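Local coordinates for protein DynF (Micromonospora chersina, PDB 6UBL) that is of unknown function but belongs to the dynemicin biosynthesis pathway, and as a beta-barrel protein may bind an enediyne-related molecule, at the interface of chains A and B. Sequence-based numbering; all coordinates share one arbitrary frame. Chains: chain A/B, DynF.

Contact 1: the interface of chains A and B. Residues chain A 178, 180, 191, 194; chain B 80, 82, 113, 115.
B:Gln113 donates its side-chain amide NE2 to the phenol oxygen OH of A:Tyr194 over 2.9 Å. The bond is bent (136° at H), and its acceptor is tilted out of the amide plane. Ring and amide approach from opposite directions with their planes 60° apart. CG of B:Gln113 stands between its own backbone N and carbonyl carbon (chi1 63°), and the extended chain beyond it carries the amide across to the phenol. The amide's other end, OE1, lies near the ring edge of A:Tyr194 and 3.7 Å from CG of A:Pro180.

Water 1 is modelled unusually close, 2.4 Å from OH of A:Tyr194, so the strength of that bond is doubtful. The water is also 2.7 Å from the carboxylate OE1 of B:Glu80 and 2.9 Å from NH1 of B:Arg115, in the plane of that guanidinium, and may bridge the phenol to both. These two side chains form a salt bridge within chain B, which probably helps fix the water.

Apolar groups flank the polar cluster. CD of A:Pro191 lies 3.4 Å from the phenol OH of B:Tyr82 and makes apolar contact with its CE2 (3.9 Å), while SD of A:Met178 lies obliquely across the aliphatic part of B:Arg115, 4.1 Å from its CD.

In the fold, A:Tyr194 near the start of strand 193-205 faces B:Gln113 and B:Arg115 at the end of strand 108-115, with B:Tyr82 on strand 81-94.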
# COMPACT_ATOMS: atom_id res chain seq x y z
N MET A 178 -7.54 -8.20 -1.67
CA MET A 178 -8.45 -7.17 -2.14
C MET A 178 -7.86 -5.78 -1.94
O MET A 178 -7.14 -5.51 -0.96
CB MET A 178 -9.81 -7.28 -1.42
CG MET A 178 -9.76 -6.90 0.06
SD MET A 178 -11.25 -7.25 1.05
CE MET A 178 -11.12 -9.03 1.23
N PRO A 180 -9.55 -1.86 -2.07
CA PRO A 180 -10.83 -1.15 -2.22
C PRO A 180 -10.80 -0.10 -3.33
O PRO A 180 -9.83 0.63 -3.50
CB PRO A 180 -11.04 -0.50 -0.84
CG PRO A 180 -10.06 -1.15 0.09
CD PRO A 180 -8.90 -1.58 -0.77
N PRO A 191 -16.68 0.80 -0.21
CA PRO A 191 -16.16 0.52 -1.55
C PRO A 191 -17.25 0.01 -2.47
O PRO A 191 -18.18 -0.68 -2.05
CB PRO A 191 -15.07 -0.53 -1.30
CG PRO A 191 -14.62 -0.26 0.12
CD PRO A 191 -15.89 0.12 0.84
N TYR A 194 -13.71 -4.09 -5.63
CA TYR A 194 -12.35 -4.37 -5.18
C TYR A 194 -11.54 -4.88 -6.36
O TYR A 194 -11.99 -5.74 -7.12
CB TYR A 194 -12.37 -5.42 -4.06
CG TYR A 194 -13.14 -4.95 -2.84
CD1 TYR A 194 -14.51 -5.11 -2.77
CD2 TYR A 194 -12.49 -4.34 -1.79
CE1 TYR A 194 -15.23 -4.67 -1.68
CE2 TYR A 194 -13.18 -3.89 -0.68
CZ TYR A 194 -14.54 -4.06 -0.63
OH TYR A 194 -15.24 -3.62 0.47
N GLU B 80 -20.33 -6.87 7.79
CA GLU B 80 -19.06 -6.22 7.53
C GLU B 80 -18.85 -5.16 8.60
O GLU B 80 -19.80 -4.55 9.10
CB GLU B 80 -19.07 -5.46 6.21
CG GLU B 80 -19.14 -6.30 4.98
CD GLU B 80 -19.08 -5.40 3.76
OE1 GLU B 80 -17.99 -4.85 3.49
OE2 GLU B 80 -20.13 -5.21 3.13
N TYR B 82 -16.19 -1.79 9.49
CA TYR B 82 -15.14 -0.86 9.10
C TYR B 82 -14.41 -0.38 10.34
O TYR B 82 -15.02 -0.19 11.40
CB TYR B 82 -15.76 0.30 8.33
CG TYR B 82 -16.26 -0.17 6.98
CD1 TYR B 82 -17.52 -0.72 6.84
CD2 TYR B 82 -15.44 -0.11 5.87
CE1 TYR B 82 -17.97 -1.18 5.61
CE2 TYR B 82 -15.87 -0.56 4.63
CZ TYR B 82 -17.13 -1.09 4.51
OH TYR B 82 -17.55 -1.54 3.28
N GLN B 113 -10.91 -2.88 7.33
CA GLN B 113 -12.23 -3.48 7.29
C GLN B 113 -12.12 -4.97 7.57
O GLN B 113 -11.05 -5.58 7.48
CB GLN B 113 -12.96 -3.19 5.97
CG GLN B 113 -12.32 -3.75 4.69
CD GLN B 113 -12.92 -3.12 3.45
OE1 GLN B 113 -12.26 -2.37 2.74
NE2 GLN B 113 -14.21 -3.38 3.21
N ARG B 115 -14.34 -8.36 6.44
CA ARG B 115 -15.40 -8.88 5.60
C ARG B 115 -14.98 -10.23 5.05
O ARG B 115 -13.80 -10.58 5.01
CB ARG B 115 -15.74 -7.91 4.45
CG ARG B 115 -14.62 -7.66 3.45
CD ARG B 115 -15.22 -7.29 2.11
NE ARG B 115 -15.86 -8.46 1.50
CZ ARG B 115 -17.05 -8.45 0.90
NH1 ARG B 115 -17.76 -7.33 0.81
NH2 ARG B 115 -17.53 -9.57 0.38
O HOH W 1 -17.50 -4.47 0.84

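Contact 2: the interface of chains A and B. Residues chain A 177-178; chain B 117, 119-121, 124, 130, 159.
A:Arg177 reaches into a pocket of chain B lined by carboxylates, a backbone carbonyl, a proline and a tyrosine, and acts as an anchor between the two copies. Its CG lies anti to the carbonyl carbon, and the bend at chi3 (90°) turns the NH1/NH2 end of the guanidinium toward the carboxylate of B:Glu124.

The salt bridges engage all three guanidinium nitrogens. B:Glu124 is held end-on and nearly coplanar: NH2 of A:Arg177 donates to OE1 over 2.8 Å, on its syn lone pair, and NH1 donates almost straight to OE2 (171° at H). B:Asp159 approaches with its carboxylate nearly perpendicular; NH1, which also bonds B:Glu124, donates to its OD1 from above the carboxylate plane. Along the flank, NE of A:Arg177 bonds OD1 of B:Asp119 at 3.2 Å, again with the planes steeply turned.

A further hydrogen bond runs in the guanidinium plane from NH2 of A:Arg177 to the backbone O of B:Asp119, 2.9 Å away.

Both guanidinium faces are covered. The ring of B:Tyr121 stacks on one, its plane only 4° from parallel, with NH2 of A:Arg177 3.8 Å from the ring centroid in a cation-pi contact. B:Pro117 packs on the opposite face, its CB 3.6 Å from CZ of A:Arg177. Beside this sandwich, the methyl CB of B:Ala130 lies near NH1.

Within chain B, the backbone N of B:Tyr121 donates to OE1 of B:Glu124 over 2.8 Å, giving that oxygen a second donor on its anti side.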
# COMPACT_ATOMS: atom_id res chain seq x y z
N ARG A 177 -5.37 -10.17 -1.52
CA ARG A 177 -6.78 -10.53 -1.48
C ARG A 177 -7.71 -9.46 -2.06
O ARG A 177 -8.59 -9.80 -2.87
CB ARG A 177 -7.19 -10.95 -0.08
CG ARG A 177 -6.28 -12.01 0.50
CD ARG A 177 -6.88 -12.64 1.73
NE ARG A 177 -7.70 -13.80 1.37
CZ ARG A 177 -8.24 -14.62 2.25
NH1 ARG A 177 -8.10 -14.39 3.55
NH2 ARG A 177 -8.95 -15.66 1.83
N MET A 178 -7.54 -8.20 -1.67
CA MET A 178 -8.45 -7.17 -2.14
C MET A 178 -7.86 -5.78 -1.94
O MET A 178 -7.14 -5.51 -0.96
CB MET A 178 -9.81 -7.28 -1.42
CG MET A 178 -9.76 -6.90 0.06
SD MET A 178 -11.25 -7.25 1.05
CE MET A 178 -11.12 -9.03 1.23
N PRO B 117 -13.74 -12.92 2.69
CA PRO B 117 -12.88 -12.83 1.51
C PRO B 117 -13.59 -13.34 0.27
O PRO B 117 -14.52 -14.15 0.35
CB PRO B 117 -11.68 -13.72 1.87
CG PRO B 117 -12.26 -14.74 2.82
CD PRO B 117 -13.27 -13.96 3.63
N ASP B 119 -11.91 -14.98 -1.94
CA ASP B 119 -11.09 -16.14 -2.25
C ASP B 119 -10.77 -16.90 -0.98
O ASP B 119 -9.59 -17.02 -0.60
CB ASP B 119 -9.77 -15.67 -2.87
CG ASP B 119 -8.95 -14.78 -1.90
OD1 ASP B 119 -9.55 -13.87 -1.27
OD2 ASP B 119 -7.73 -15.01 -1.74
N PRO B 120 -11.75 -17.50 -0.33
CA PRO B 120 -11.46 -18.16 0.94
C PRO B 120 -10.49 -19.32 0.80
O PRO B 120 -10.55 -20.10 -0.16
CB PRO B 120 -12.84 -18.62 1.43
CG PRO B 120 -13.67 -18.75 0.18
CD PRO B 120 -13.17 -17.62 -0.71
N TYR B 121 -9.58 -19.43 1.79
CA TYR B 121 -8.57 -20.47 1.77
C TYR B 121 -9.15 -21.77 2.32
O TYR B 121 -10.17 -21.79 3.00
CB TYR B 121 -7.31 -20.17 2.64
CG TYR B 121 -6.55 -18.90 2.30
CD1 TYR B 121 -6.25 -18.62 0.99
CD2 TYR B 121 -6.07 -18.06 3.29
CE1 TYR B 121 -5.56 -17.48 0.64
CE2 TYR B 121 -5.35 -16.91 2.96
CZ TYR B 121 -5.10 -16.64 1.63
OH TYR B 121 -4.39 -15.51 1.28
N GLU B 124 -9.87 -21.67 5.93
CA GLU B 124 -10.81 -20.69 6.43
C GLU B 124 -12.23 -21.20 6.51
O GLU B 124 -12.96 -20.84 7.44
CB GLU B 124 -10.76 -19.40 5.62
CG GLU B 124 -9.47 -18.62 5.84
CD GLU B 124 -9.38 -17.37 4.98
OE1 GLU B 124 -9.68 -17.47 3.77
OE2 GLU B 124 -9.02 -16.32 5.51
N ALA B 130 -11.94 -11.96 6.67
CA ALA B 130 -10.59 -11.44 6.53
C ALA B 130 -10.56 -10.01 7.05
O ALA B 130 -11.47 -9.21 6.76
CB ALA B 130 -10.13 -11.47 5.08
N ASP B 159 -6.05 -13.34 8.55
CA ASP B 159 -6.93 -14.26 7.85
C ASP B 159 -7.67 -15.14 8.86
O ASP B 159 -7.39 -15.12 10.07
CB ASP B 159 -6.12 -15.07 6.85
CG ASP B 159 -5.42 -14.17 5.82
OD1 ASP B 159 -6.09 -13.25 5.32
OD2 ASP B 159 -4.23 -14.38 5.56

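The C-alpha centres of contact 1 and contact 2 lie about 11 Å apart, forming neighbouring patches of one two-fold symmetric interface. A:Met178 belongs to both and follows the anchoring arginine directly in sequence. On chain B, strand 108-115 serves contact 1, and the chain continues from it into the loop that supplies much of contact 2. Contact 2 hides more surface, 221 Å² against 159 Å² in contact 1. Each recurs with the chains exchanged, so the pair would fasten the dimer on both sides of its axis, although the structure alone does not establish that this dimer is biological.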